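Side-chain contact in SusD-like protein BACOVA_02651 (Bacteroides ovatus, PDB 5E75), which binds polysaccharide at the cell surface and probably captures xyloglucan before its transport into the periplasm for degradation: residues N91-Q96 with T107-E112. Sequence-based numbering, arbitrary orientation.
Sequences NAVETQ and TKAIAE
Val93 fits its two methyls against consecutive residues of the facing helix, Ala109 and Ile110. The division follows from its first torsion: with chi1 at 167°, Val93 CG1 is anti to the backbone N and meets Ile110 CD1 at 3.8 Å. Val93 CG2, anti to the carbonyl carbon, meets Ala109 CB at the same distance. Ile110 comes in obliquely across the valine fork. Its CG1 lies 4.0 Å from Val93 CG1 and 4.1 Å from Val93 CG2, which puts this methylene near both branches, and Ile110 CD1 runs on to Val93 CG1, the one valine methyl it lies close to. That course reflects chi1 of -66°, with the ethyl arm of Ile110 anti to its carbonyl carbon. The contacts within 4.5 Å are all apolar, in a small interface of 141 Å². The CA atoms of Val93 and Ile110 stand 7.3 Å apart, the nearest pair across the two segments. With Val93 cut back to an alanine, Ala109 CB and the ethyl arm of Ile110 would probably lose the methyls they pack on, opening a gap between the helices. Leu20 and Thr24 of helix 17-24 also touch Ala109, and Tyr164 of helix 151-168 touches Ile110. The valine thus joins the end of helix 70-95 to the early turns of helix 103-125, a helical hairpin closed by a short connection, consistent with the TPR-like helical pairs of the SusD family.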
loop_
_atom_site.group_PDB
_atom_site.type_symbol
_atom_site.label_atom_id
_atom_site.label_comp_id
_atom_site.label_asym_id
_atom_site.label_seq_id
_atom_site.Cartn_x
_atom_site.Cartn_y
_atom_site.Cartn_z
ATOM N N ASN A 91 -0.017 27.442 -0.918
ATOM C CA ASN A 91 0.428 28.797 -1.284
ATOM C C ASN A 91 -0.501 29.416 -2.327
ATOM O O ASN A 91 -0.845 30.597 -2.224
ATOM C CB ASN A 91 1.875 28.764 -1.798
ATOM C CG ASN A 91 2.365 30.122 -2.331
ATOM O OD1 ASN A 91 2.699 31.007 -1.556
ATOM N ND2 ASN A 91 2.425 30.264 -3.653
ATOM N N ALA A 92 -0.896 28.644 -3.331
ATOM C CA ALA A 92 -1.768 29.159 -4.393
ATOM C C ALA A 92 -3.134 29.574 -3.858
ATOM O O ALA A 92 -3.730 30.550 -4.345
ATOM C CB ALA A 92 -1.930 28.138 -5.502
ATOM N N VAL A 93 -3.654 28.841 -2.884
ATOM C CA VAL A 93 -4.934 29.195 -2.273
ATOM C C VAL A 93 -4.829 30.587 -1.653
ATOM O O VAL A 93 -5.760 31.399 -1.740
ATOM C CB VAL A 93 -5.351 28.166 -1.205
ATOM C CG1 VAL A 93 -6.507 28.707 -0.352
ATOM C CG2 VAL A 93 -5.720 26.844 -1.883
ATOM N N GLU A 94 -3.669 30.865 -1.069
ATOM C CA GLU A 94 -3.453 32.100 -0.337
ATOM C C GLU A 94 -2.969 33.251 -1.220
ATOM O O GLU A 94 -3.110 34.405 -0.815
ATOM C CB GLU A 94 -2.488 31.834 0.828
ATOM C CG GLU A 94 -3.025 30.794 1.825
ATOM C CD GLU A 94 -1.955 30.185 2.720
ATOM O OE1 GLU A 94 -0.750 30.345 2.428
ATOM O OE2 GLU A 94 -2.327 29.533 3.723
ATOM N N THR A 95 -2.446 32.976 -2.418
ATOM C CA THR A 95 -1.905 34.031 -3.299
ATOM C C THR A 95 -2.516 34.130 -4.702
ATOM O O THR A 95 -2.335 35.146 -5.383
ATOM C CB THR A 95 -0.374 33.866 -3.513
ATOM O OG1 THR A 95 -0.113 32.712 -4.329
ATOM C CG2 THR A 95 0.345 33.726 -2.184
ATOM N N GLN A 96 -3.224 33.099 -5.152
ATOM C CA GLN A 96 -3.665 33.042 -6.547
ATOM C C GLN A 96 -5.168 32.876 -6.698
ATOM O O GLN A 96 -5.644 32.523 -7.771
ATOM C CB GLN A 96 -2.942 31.913 -7.288
ATOM C CG GLN A 96 -1.438 32.091 -7.351
ATOM C CD GLN A 96 -0.743 30.952 -8.061
ATOM O OE1 GLN A 96 -1.388 30.091 -8.658
ATOM N NE2 GLN A 96 0.583 30.938 -7.998
ATOM N N THR A 107 -10.704 25.993 1.703
ATOM C CA THR A 107 -10.387 25.080 2.787
ATOM C C THR A 107 -10.380 23.625 2.338
ATOM O O THR A 107 -9.585 22.837 2.838
ATOM C CB THR A 107 -11.339 25.257 3.993
ATOM O OG1 THR A 107 -12.707 25.085 3.597
ATOM C CG2 THR A 107 -11.168 26.646 4.614
ATOM N N LYS A 108 -11.242 23.267 1.388
ATOM C CA LYS A 108 -11.206 21.929 0.809
ATOM C C LYS A 108 -9.870 21.695 0.106
ATOM O O LYS A 108 -9.267 20.622 0.239
ATOM C CB LYS A 108 -12.375 21.749 -0.159
ATOM C CG LYS A 108 -12.386 20.444 -0.932
ATOM C CD LYS A 108 -13.694 20.354 -1.697
ATOM C CE LYS A 108 -13.607 19.396 -2.860
ATOM N NZ LYS A 108 -12.549 19.743 -3.867
ATOM N N ALA A 109 -9.394 22.686 -0.642
ATOM C CA ALA A 109 -8.133 22.539 -1.358
ATOM C C ALA A 109 -6.950 22.397 -0.400
ATOM O O ALA A 109 -6.071 21.546 -0.598
ATOM C CB ALA A 109 -7.909 23.737 -2.295
ATOM N N ILE A 110 -6.920 23.226 0.640
ATOM C CA ILE A 110 -5.886 23.104 1.659
ATOM C C ILE A 110 -5.984 21.741 2.327
ATOM O O ILE A 110 -4.961 21.095 2.581
ATOM C CB ILE A 110 -5.976 24.234 2.706
ATOM C CG1 ILE A 110 -5.665 25.576 2.031
ATOM C CG2 ILE A 110 -4.995 23.995 3.852
ATOM C CD1 ILE A 110 -6.088 26.800 2.870
ATOM N N ALA A 111 -7.202 21.294 2.604
ATOM C CA ALA A 111 -7.394 19.998 3.257
ATOM C C ALA A 111 -6.915 18.835 2.389
ATOM O O ALA A 111 -6.308 17.896 2.901
ATOM C CB ALA A 111 -8.860 19.803 3.646
ATOM N N GLU A 112 -7.184 18.883 1.082
ATOM C CA GLU A 112 -6.707 17.821 0.205
ATOM C C GLU A 112 -5.186 17.829 0.151
ATOM O O GLU A 112 -4.559 16.762 0.188
ATOM C CB GLU A 112 -7.290 17.992 -1.189
ATOM C CG GLU A 112 -8.781 17.739 -1.262
ATOM C CD GLU A 112 -9.320 18.018 -2.647
ATOM O OE1 GLU A 112 -9.333 19.195 -3.067
ATOM O OE2 GLU A 112 -9.672 17.064 -3.354
#